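Local coordinates for protein sialyltransferase 0160 (Photobacterium damselae, PDB 4R84) that probably transfers sialic acid from its CMP-activated donor to a galactoside acceptor and has the two-domain GT-B glycosyltransferase fold, at residues L120-D125 and P181-A186; P130-L135 and T334-I339; I136-A141 and R150-K155; V157-D162 and L167-Y172. One frame throughout, in Å; residues are numbered along the deposited sequence.

Interaction 1 (L120-D125 and P181-A186); sequences LEVYID and PEMVAA
In the Rossmann-like alpha/beta layering of this GT-B enzyme, V122 and I124 on strand 106-125 receive M183 from helix 181-192, which covers one face of the sheet. The two short segments run almost antiparallel, at 171°, with 11.4 Å between their axes, so the gap is bridged by one long side chain reaching from the helix. M183 does this with an extended start, CG anti to the backbone N (chi1 176°), followed by a bend about the CG-SD bond that turns the methyl group toward V122 and the backbone of Y123. The sulfur meets the I124 side chain, SD lying 3.7 Å from I124 CG1 with CD1 of the same isoleucine close behind. M183 CE comes within 3.9 Å of V122 CG1, the two side chains sliding past each other in opposite directions. The same methyl carbon also lies against the backbone, 3.8 Å from Y123 O. Because M183 is modelled in two conformers and this geometry belongs to one of them, the exact placement of SD and CE is less certain than that of the strand residues. Strand alternation sends V122 and I124 to the helix and Y123 to the other face of the sheet, where its ring packs on helix 129-144. There E121 OE2 is hydrogen-bonded by N148, while OE1 is shared between a salt bridge from R150 and a hydrogen bond from Y123. The Y123 hydroxyl approaches on the anti side of the carboxylate, 32° out of its plane, with OH 2.6 Å from E121 OE1.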
# COMPACT_ATOMS: atom_id res chain seq x y z
N LEU A 120 7.16 -11.41 10.83
CA LEU A 120 7.45 -11.53 9.41
C LEU A 120 6.39 -10.74 8.66
O LEU A 120 5.20 -11.00 8.85
CB LEU A 120 7.45 -12.99 8.96
CG LEU A 120 7.60 -13.22 7.46
CD1 LEU A 120 9.01 -12.84 7.00
CD2 LEU A 120 7.27 -14.66 7.09
N GLU A 121 6.82 -9.78 7.85
CA GLU A 121 5.90 -9.00 7.03
C GLU A 121 5.87 -9.59 5.63
O GLU A 121 6.92 -9.76 5.01
CB GLU A 121 6.33 -7.52 6.98
CG GLU A 121 6.49 -6.86 8.34
CD GLU A 121 7.14 -5.49 8.24
OE1 GLU A 121 7.15 -4.91 7.12
OE2 GLU A 121 7.64 -5.00 9.28
N VAL A 122 4.67 -9.88 5.12
CA VAL A 122 4.55 -10.55 3.81
C VAL A 122 3.75 -9.67 2.88
O VAL A 122 2.64 -9.28 3.21
CB VAL A 122 3.87 -11.92 3.96
CG1 VAL A 122 3.72 -12.64 2.60
CG2 VAL A 122 4.70 -12.80 4.92
N TYR A 123 4.34 -9.35 1.72
CA TYR A 123 3.77 -8.40 0.76
C TYR A 123 3.52 -9.08 -0.56
O TYR A 123 4.42 -9.69 -1.12
CB TYR A 123 4.73 -7.21 0.57
CG TYR A 123 4.95 -6.41 1.81
CD1 TYR A 123 5.91 -6.79 2.77
CD2 TYR A 123 4.21 -5.28 2.05
CE1 TYR A 123 6.10 -6.04 3.93
CE2 TYR A 123 4.39 -4.52 3.18
CZ TYR A 123 5.32 -4.92 4.13
OH TYR A 123 5.49 -4.16 5.26
N ILE A 124 2.28 -9.00 -1.07
CA ILE A 124 1.93 -9.66 -2.32
C ILE A 124 1.04 -8.76 -3.16
O ILE A 124 -0.02 -8.35 -2.68
CB ILE A 124 1.19 -10.98 -2.09
CG1 ILE A 124 1.96 -11.87 -1.11
CG2 ILE A 124 0.98 -11.72 -3.43
CD1 ILE A 124 1.10 -12.92 -0.46
N ASP A 125 1.46 -8.45 -4.38
CA ASP A 125 0.61 -7.63 -5.26
C ASP A 125 1.05 -7.75 -6.70
O ASP A 125 2.24 -7.87 -6.99
CB ASP A 125 0.65 -6.16 -4.86
CG ASP A 125 -0.25 -5.29 -5.73
OD1 ASP A 125 -1.38 -5.72 -6.04
OD2 ASP A 125 0.17 -4.18 -6.10
N PRO A 181 4.31 -20.93 -4.87
CA PRO A 181 4.74 -22.00 -3.97
C PRO A 181 6.10 -21.71 -3.33
O PRO A 181 6.34 -22.13 -2.19
CB PRO A 181 4.82 -23.22 -4.89
CG PRO A 181 3.91 -22.90 -6.04
CD PRO A 181 4.02 -21.41 -6.23
N GLU A 182 6.97 -21.00 -4.05
CA GLU A 182 8.27 -20.62 -3.50
C GLU A 182 8.07 -19.75 -2.26
O GLU A 182 8.75 -19.93 -1.23
CB GLU A 182 9.12 -19.88 -4.54
CG GLU A 182 9.70 -20.79 -5.64
CD GLU A 182 8.73 -21.07 -6.79
OE1 GLU A 182 7.55 -20.65 -6.75
OE2 GLU A 182 9.17 -21.74 -7.75
N MET A 183 7.17 -18.78 -2.35
CA MET A 183 6.89 -17.93 -1.20
C MET A 183 6.26 -18.72 -0.05
O MET A 183 6.66 -18.56 1.10
CB MET A 183 6.00 -16.75 -1.57
CG MET A 183 5.61 -15.91 -0.36
SD MET A 183 4.66 -14.41 -0.74
CE MET A 183 5.94 -13.17 -0.56
N VAL A 184 5.29 -19.58 -0.36
CA VAL A 184 4.66 -20.38 0.69
C VAL A 184 5.70 -21.23 1.45
O VAL A 184 5.71 -21.27 2.67
CB VAL A 184 3.58 -21.32 0.10
CG1 VAL A 184 3.02 -22.24 1.18
CG2 VAL A 184 2.46 -20.50 -0.51
N ALA A 185 6.59 -21.87 0.70
CA ALA A 185 7.62 -22.71 1.33
C ALA A 185 8.60 -21.88 2.16
O ALA A 185 9.07 -22.33 3.21
CB ALA A 185 8.36 -23.53 0.26
N ALA A 186 8.94 -20.69 1.66
CA ALA A 186 9.87 -19.80 2.38
C ALA A 186 9.26 -19.36 3.71
O ALA A 186 9.94 -19.29 4.72
CB ALA A 186 10.24 -18.59 1.53

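Interaction 2 (P130-L135 and T334-I339)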
# COMPACT_ATOMS: atom_id res chain seq x y z
N PRO A 130 -1.48 -0.88 -4.62
CA PRO A 130 -1.14 -1.58 -3.36
C PRO A 130 0.36 -1.67 -3.14
O PRO A 130 0.83 -1.43 -2.04
CB PRO A 130 -1.77 -2.97 -3.55
CG PRO A 130 -2.93 -2.71 -4.52
CD PRO A 130 -2.34 -1.72 -5.48
N SER A 131 1.11 -1.98 -4.19
CA SER A 131 2.57 -2.07 -4.03
C SER A 131 3.20 -0.74 -3.60
O SER A 131 4.09 -0.72 -2.76
CB SER A 131 3.23 -2.57 -5.32
OG SER A 131 2.72 -3.84 -5.67
N LEU A 132 2.73 0.37 -4.18
CA LEU A 132 3.27 1.68 -3.86
C LEU A 132 2.96 2.08 -2.41
O LEU A 132 3.82 2.60 -1.70
CB LEU A 132 2.74 2.74 -4.83
CG LEU A 132 3.18 2.57 -6.29
CD1 LEU A 132 2.40 3.53 -7.18
CD2 LEU A 132 4.66 2.84 -6.43
N GLN A 133 1.74 1.80 -1.96
CA GLN A 133 1.36 2.05 -0.57
C GLN A 133 2.20 1.21 0.36
O GLN A 133 2.68 1.68 1.39
CB GLN A 133 -0.11 1.73 -0.35
CG GLN A 133 -1.06 2.72 -1.00
CD GLN A 133 -1.32 3.95 -0.15
OE1 GLN A 133 -1.31 3.89 1.08
NE2 GLN A 133 -1.58 5.08 -0.81
N GLN A 134 2.38 -0.04 -0.02
CA GLN A 134 3.17 -0.98 0.78
C GLN A 134 4.62 -0.54 0.85
O GLN A 134 5.26 -0.66 1.89
CB GLN A 134 3.03 -2.38 0.20
CG GLN A 134 1.63 -2.99 0.43
CD GLN A 134 1.39 -4.20 -0.44
OE1 GLN A 134 2.32 -4.83 -0.91
NE2 GLN A 134 0.11 -4.52 -0.67
N LEU A 135 5.15 -0.01 -0.26
CA LEU A 135 6.55 0.43 -0.27
C LEU A 135 6.76 1.57 0.73
O LEU A 135 7.77 1.60 1.44
CB LEU A 135 6.99 0.86 -1.66
CG LEU A 135 8.42 1.38 -1.76
CD1 LEU A 135 9.43 0.35 -1.23
CD2 LEU A 135 8.71 1.72 -3.23
N THR A 334 14.03 9.85 -1.30
CA THR A 334 14.96 9.50 -2.36
C THR A 334 14.97 8.01 -2.65
O THR A 334 15.06 7.59 -3.80
CB THR A 334 16.39 9.95 -2.00
OG1 THR A 334 16.43 11.38 -1.90
CG2 THR A 334 17.38 9.52 -3.07
N LEU A 335 14.88 7.20 -1.59
CA LEU A 335 14.83 5.75 -1.74
C LEU A 335 13.56 5.28 -2.45
O LEU A 335 13.61 4.43 -3.34
CB LEU A 335 14.94 5.07 -0.37
CG LEU A 335 14.86 3.54 -0.34
CD1 LEU A 335 15.81 2.88 -1.34
CD2 LEU A 335 15.12 3.03 1.06
N PHE A 336 12.41 5.82 -2.04
CA PHE A 336 11.14 5.50 -2.71
C PHE A 336 11.24 5.82 -4.20
O PHE A 336 10.89 4.99 -5.03
CB PHE A 336 9.99 6.28 -2.08
CG PHE A 336 8.67 6.08 -2.76
CD1 PHE A 336 7.84 5.04 -2.41
CD2 PHE A 336 8.25 6.96 -3.75
CE1 PHE A 336 6.61 4.86 -3.02
CE2 PHE A 336 7.03 6.77 -4.37
CZ PHE A 336 6.21 5.73 -4.00
N LEU A 337 11.71 7.02 -4.51
CA LEU A 337 11.80 7.47 -5.90
C LEU A 337 12.70 6.59 -6.75
O LEU A 337 12.41 6.34 -7.92
CB LEU A 337 12.30 8.92 -5.95
CG LEU A 337 11.30 9.94 -5.40
CD1 LEU A 337 11.98 11.30 -5.24
CD2 LEU A 337 10.07 10.03 -6.35
N ASP A 338 13.81 6.15 -6.17
CA ASP A 338 14.76 5.29 -6.86
C ASP A 338 14.15 3.95 -7.21
O ASP A 338 14.28 3.46 -8.33
CB ASP A 338 16.01 5.09 -6.00
CG ASP A 338 17.06 4.24 -6.69
OD1 ASP A 338 17.66 4.71 -7.68
OD2 ASP A 338 17.29 3.10 -6.23
N ILE A 339 13.47 3.35 -6.24
CA ILE A 339 12.83 2.07 -6.45
C ILE A 339 11.74 2.16 -7.53
O ILE A 339 11.67 1.30 -8.42
CB ILE A 339 12.25 1.56 -5.14
CG1 ILE A 339 13.41 1.17 -4.22
CG2 ILE A 339 11.33 0.38 -5.39
CD1 ILE A 339 13.00 0.90 -2.78
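L135 meets F336 and I339 where two antiparallel helices pack in the alpha/beta Rossmann-like domain, helix 129-144 lying between the sheet and helix 330-340. The axes of the two short segments are 11.4 Å apart and inclined at 151°, a wide spacing filled by branched and aromatic side chains. L135 leaves its helix with CB directed at the other one, and CG continues outward anti to the backbone N (chi1 178°). At this branch point CG already touches the phenyl ring, 3.8 Å from F336 CD1. The two methyl groups then divide the work. L135 CD1 reaches I339 CD1 at 3.9 Å, whereas CD2 wedges between the two partners, 3.5 Å from F336 CD1 and 3.7 Å from I339 CG2. The leucine arrives obliquely with respect to the phenylalanine ring. The contact is apolar and wholly buried; no hydrogen bond crosses it. W154 also touches L135, linking this layer to the sheet beneath, and the ring of F325 meets that of F336 with its plane turned by about 60°. One turn before L135, L132 adds its CD2 methyl, its side chain running at about a right angle to that of the phenylalanine. L132 is also the part of the contact nearest the donor site, its side chain about 7 Å from the bound CMP-3-fluoro-N-acetylneuraminic acid at the nearest atoms, too far for direct contact. The far end of the ring meets L132 twice: F336 CZ is 4.1 Å from L132 CD2, and the backbone carbonyl L132 O sits at the ring edge, near its plane, 3.8 Å from F336 CE1.

Interaction 3 (I136-A141 and R150-K155); sequences IHIIQA and RFVSWK
I138 and R150 are brought alongside each other by their torsions: in the isoleucine CG1 stands anti to the carbonyl carbon (chi1 -74°) and CD1 extends beyond it, while the arginine chain is stretched from CG to NE and turns its guanidinium at chi4, 85°. The two side chains slide past in opposite directions, with I138 CG2 3.6 Å from R150 CD. The outstretched I138 CD1 goes on to the six-membered end of the indole, 3.7 Å from W154 CH2, and brushes V152 CG2. V152 CG1 in turn lies 3.3 Å above one face of W154, and Q134 accepts a hydrogen bond from the indole NE1. At the other end the guanidinium reaches the helix backbone, where I138 O stands over one face and R150 NH2 is 3.0 Å from A141 O. Packing is tight here, A141 CB being 3.2 Å from R150 NH2. The buried charge is met by a salt bridge from NE to E121, and NH1 bonds to L167 O. Helix 129-144 thus lies antiparallel across strand 149-154, the helix-on-sheet arrangement of a Rossmann-type beta-alpha-beta crossover between the neighbouring parallel strands 106-125 and 149-154.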
# COMPACT_ATOMS: atom_id res chain seq x y z
N ILE A 136 5.82 2.51 0.79
CA ILE A 136 5.92 3.58 1.78
C ILE A 136 5.92 3.00 3.18
O ILE A 136 6.74 3.36 4.03
CB ILE A 136 4.76 4.58 1.65
CG1 ILE A 136 4.77 5.26 0.28
CG2 ILE A 136 4.83 5.59 2.82
CD1 ILE A 136 5.83 6.31 0.12
N HIS A 137 5.03 2.04 3.41
CA HIS A 137 4.94 1.43 4.73
C HIS A 137 6.24 0.73 5.11
O HIS A 137 6.71 0.83 6.26
CB HIS A 137 3.78 0.44 4.80
CG HIS A 137 3.71 -0.28 6.11
ND1 HIS A 137 3.11 0.27 7.22
CD2 HIS A 137 4.21 -1.48 6.50
CE1 HIS A 137 3.22 -0.58 8.24
NE2 HIS A 137 3.88 -1.64 7.82
N ILE A 138 6.83 0.02 4.15
CA ILE A 138 8.10 -0.69 4.35
C ILE A 138 9.21 0.28 4.72
O ILE A 138 10.01 0.02 5.62
CB ILE A 138 8.49 -1.50 3.08
CG1 ILE A 138 7.60 -2.75 2.98
CG2 ILE A 138 9.96 -1.91 3.11
CD1 ILE A 138 7.77 -3.57 1.69
N ILE A 139 9.26 1.41 4.03
CA ILE A 139 10.31 2.37 4.31
C ILE A 139 10.18 2.91 5.73
O ILE A 139 11.19 3.04 6.44
CB ILE A 139 10.29 3.50 3.27
CG1 ILE A 139 10.74 2.94 1.92
CG2 ILE A 139 11.23 4.64 3.69
CD1 ILE A 139 10.42 3.87 0.75
N GLN A 140 8.95 3.17 6.16
CA GLN A 140 8.70 3.58 7.54
C GLN A 140 9.06 2.46 8.51
O GLN A 140 9.68 2.69 9.55
CB GLN A 140 7.23 3.95 7.76
CG GLN A 140 6.70 5.14 6.93
CD GLN A 140 5.17 5.17 6.90
OE1 GLN A 140 4.51 4.17 7.20
NE2 GLN A 140 4.60 6.31 6.52
N ALA A 141 8.63 1.25 8.17
CA ALA A 141 8.77 0.10 9.08
C ALA A 141 10.20 -0.36 9.28
O ALA A 141 10.52 -0.95 10.32
CB ALA A 141 7.89 -1.06 8.58
N ARG A 150 11.11 -9.11 5.82
CA ARG A 150 10.04 -8.84 4.87
C ARG A 150 10.19 -9.75 3.67
O ARG A 150 11.28 -9.86 3.12
CB ARG A 150 10.05 -7.37 4.42
CG ARG A 150 10.02 -6.39 5.59
CD ARG A 150 9.90 -4.89 5.21
NE ARG A 150 9.62 -4.24 6.49
CZ ARG A 150 10.54 -3.85 7.37
NH1 ARG A 150 11.84 -3.87 7.06
NH2 ARG A 150 10.15 -3.38 8.53
N PHE A 151 9.10 -10.41 3.29
CA PHE A 151 9.08 -11.20 2.07
C PHE A 151 8.21 -10.45 1.09
O PHE A 151 7.07 -10.14 1.42
CB PHE A 151 8.50 -12.59 2.31
CG PHE A 151 9.40 -13.51 3.11
CD1 PHE A 151 10.67 -13.12 3.49
CD2 PHE A 151 8.98 -14.79 3.41
CE1 PHE A 151 11.49 -13.98 4.21
CE2 PHE A 151 9.81 -15.67 4.14
CZ PHE A 151 11.06 -15.26 4.53
N VAL A 152 8.71 -10.19 -0.12
CA VAL A 152 8.00 -9.31 -1.06
C VAL A 152 7.85 -9.94 -2.44
O VAL A 152 8.84 -10.31 -3.08
CB VAL A 152 8.72 -7.95 -1.21
CG1 VAL A 152 7.96 -7.07 -2.23
CG2 VAL A 152 8.80 -7.19 0.14
N SER A 153 6.60 -10.02 -2.90
CA SER A 153 6.28 -10.49 -4.25
C SER A 153 5.43 -9.47 -4.96
O SER A 153 4.21 -9.47 -4.79
CB SER A 153 5.55 -11.83 -4.19
OG SER A 153 6.44 -12.85 -3.77
N TRP A 154 6.08 -8.61 -5.74
CA TRP A 154 5.43 -7.54 -6.47
C TRP A 154 5.68 -7.70 -7.95
O TRP A 154 6.82 -7.91 -8.37
CB TRP A 154 5.97 -6.18 -6.05
CG TRP A 154 5.58 -5.69 -4.70
CD1 TRP A 154 4.48 -6.04 -3.97
CD2 TRP A 154 6.30 -4.74 -3.93
NE1 TRP A 154 4.49 -5.36 -2.77
CE2 TRP A 154 5.60 -4.55 -2.72
CE3 TRP A 154 7.50 -4.03 -4.13
CZ2 TRP A 154 6.04 -3.67 -1.73
CZ3 TRP A 154 7.94 -3.16 -3.14
CH2 TRP A 154 7.21 -2.99 -1.95
N LYS A 155 4.65 -7.57 -8.77
CA LYS A 155 4.83 -7.77 -10.20
C LYS A 155 5.36 -6.52 -10.90
O LYS A 155 6.12 -6.62 -11.86
CB LYS A 155 3.51 -8.22 -10.83
CG LYS A 155 3.68 -8.79 -12.24
CD LYS A 155 2.49 -9.66 -12.62
CE LYS A 155 2.53 -10.08 -14.08
NZ LYS A 155 2.34 -8.88 -14.99

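Interaction 4 (V157-D162 and L167-Y172); sequences VTVDAD and LNIHTY
V159 faces I169 and T171 in the beta-alpha-beta unit of strand 149-154, helix 161-166 and strand 169-175, part of the Rossmann-like sheet. The contact has a packed inner half and an outer half bridged by a single water. On the inner side V159 CG1, anti to its own backbone N (chi1 -170°), approaches I169 CD1 at 4.3 Å, a light touch that gains its density from the layer behind: V159 also rests on W154, and I169 on V152. The neighbouring L167, just after the helix, is buried against I138, L335 and I339, so the apolar interior continues beneath the loop. Toward the outside, T171 shows a looser meeting. Its chi1 of 56° places OG1 between the backbone N and carbonyl carbon and leaves the methyl group for the loop, T171 CG2 lying 4.3 Å from V159 O. That carbonyl is bound by the water, which donates to V159 O at 2.9 Å and makes a weak link to T171 OG1 at 3.5 Å. No direct hydrogen bond joins the two segments. The loop then enters helix 161-166 with D160 as N-cap, its OD1 accepting from N163 N. Past I169, H170 lies on the exposed side, with the Y172 hydroxyl oxygen 3.4 Å above one face of its ring. The imidazole also makes a bond within the strand: H170 ND1 donates to T171 O at 3.1 Å, the acceptor close to the ring plane but the donor 44° above the plane of the carbonyl.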
# COMPACT_ATOMS: atom_id res chain seq x y z
N VAL A 157 6.39 -3.25 -9.18
CA VAL A 157 7.46 -2.54 -8.48
C VAL A 157 8.68 -3.44 -8.26
O VAL A 157 8.59 -4.51 -7.65
CB VAL A 157 6.97 -2.00 -7.14
CG1 VAL A 157 8.12 -1.34 -6.38
CG2 VAL A 157 5.84 -1.01 -7.37
N THR A 158 9.83 -2.98 -8.75
CA THR A 158 11.05 -3.77 -8.71
C THR A 158 12.05 -3.25 -7.69
O THR A 158 12.47 -2.10 -7.74
CB THR A 158 11.73 -3.80 -10.09
OG1 THR A 158 10.84 -4.43 -11.02
CG2 THR A 158 13.02 -4.60 -10.03
N VAL A 159 12.41 -4.10 -6.73
CA VAL A 159 13.38 -3.75 -5.72
C VAL A 159 14.69 -4.49 -6.04
O VAL A 159 14.71 -5.71 -6.03
CB VAL A 159 12.88 -4.13 -4.32
CG1 VAL A 159 13.80 -3.55 -3.28
CG2 VAL A 159 11.45 -3.62 -4.12
N ASP A 160 15.75 -3.76 -6.38
CA ASP A 160 17.00 -4.44 -6.73
C ASP A 160 17.69 -4.97 -5.47
O ASP A 160 17.25 -4.71 -4.36
CB ASP A 160 17.94 -3.53 -7.54
CG ASP A 160 18.47 -2.34 -6.75
OD1 ASP A 160 18.47 -2.38 -5.50
OD2 ASP A 160 18.94 -1.37 -7.38
N ALA A 161 18.78 -5.71 -5.65
CA ALA A 161 19.41 -6.41 -4.53
C ALA A 161 19.87 -5.45 -3.44
O ALA A 161 19.66 -5.69 -2.25
CB ALA A 161 20.59 -7.23 -5.02
N ASP A 162 20.46 -4.34 -3.85
CA ASP A 162 20.93 -3.33 -2.92
C ASP A 162 19.81 -2.67 -2.10
O ASP A 162 19.92 -2.51 -0.89
CB ASP A 162 21.70 -2.26 -3.68
CG ASP A 162 22.92 -1.79 -2.94
OD1 ASP A 162 23.69 -2.64 -2.45
OD2 ASP A 162 23.08 -0.56 -2.83
N LEU A 167 16.21 -2.59 3.09
CA LEU A 167 14.87 -2.64 3.68
C LEU A 167 14.53 -3.99 4.30
O LEU A 167 13.37 -4.22 4.67
CB LEU A 167 13.82 -2.25 2.61
CG LEU A 167 13.90 -0.81 2.09
CD1 LEU A 167 12.95 -0.60 0.91
CD2 LEU A 167 13.54 0.16 3.20
N ASN A 168 15.53 -4.85 4.45
CA ASN A 168 15.33 -6.21 4.99
C ASN A 168 14.27 -6.97 4.21
O ASN A 168 13.42 -7.68 4.76
CB ASN A 168 14.97 -6.12 6.48
CG ASN A 168 16.16 -5.70 7.34
OD1 ASN A 168 17.30 -5.72 6.89
ND2 ASN A 168 15.89 -5.34 8.59
N ILE A 169 14.35 -6.82 2.89
CA ILE A 169 13.47 -7.48 1.96
C ILE A 169 14.12 -8.69 1.30
O ILE A 169 15.26 -8.62 0.83
CB ILE A 169 13.03 -6.51 0.85
CG1 ILE A 169 12.03 -5.48 1.39
CG2 ILE A 169 12.44 -7.27 -0.30
CD1 ILE A 169 11.69 -4.39 0.34
N HIS A 170 13.40 -9.81 1.27
CA HIS A 170 13.72 -10.94 0.41
C HIS A 170 12.62 -11.03 -0.63
O HIS A 170 11.46 -11.18 -0.28
CB HIS A 170 13.81 -12.23 1.21
CG HIS A 170 14.51 -13.36 0.50
ND1 HIS A 170 14.31 -13.64 -0.84
CD2 HIS A 170 15.40 -14.28 0.95
CE1 HIS A 170 15.05 -14.68 -1.18
NE2 HIS A 170 15.72 -15.09 -0.12
N THR A 171 12.97 -10.96 -1.91
CA THR A 171 11.97 -11.01 -2.96
C THR A 171 11.71 -12.46 -3.39
O THR A 171 12.63 -13.30 -3.40
CB THR A 171 12.39 -10.18 -4.19
OG1 THR A 171 13.67 -10.63 -4.65
CG2 THR A 171 12.49 -8.70 -3.83
N TYR A 172 10.45 -12.73 -3.72
CA TYR A 172 9.99 -14.01 -4.24
C TYR A 172 9.14 -13.78 -5.46
O TYR A 172 8.43 -12.76 -5.56
CB TYR A 172 9.20 -14.80 -3.20
CG TYR A 172 10.09 -15.26 -2.08
CD1 TYR A 172 10.83 -16.42 -2.22
CD2 TYR A 172 10.24 -14.50 -0.93
CE1 TYR A 172 11.68 -16.84 -1.21
CE2 TYR A 172 11.09 -14.91 0.07
CZ TYR A 172 11.80 -16.07 -0.07
OH TYR A 172 12.65 -16.47 0.94
O HOH W 1 16.06 -8.20 -5.39

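Interactions 1 and 3 share the sheet but use its two faces: strand 106-125 meets helix 181-192 on one, and strand 149-154 meets helix 129-144 on the other. Interaction 2 uses helix 129-144 again, on the side carrying the second helical layer. These three are buried, whereas interaction 4, at the next strand along the sheet, is only partly so and includes water. Chemistry follows position: interactions 1 and 2 are apolar where the segments meet, while interaction 3 buries an arginine whose salt bridge with E121 joins it to interaction 1. W154 is common ground, touching L135 of interaction 2 and V159 of interaction 4.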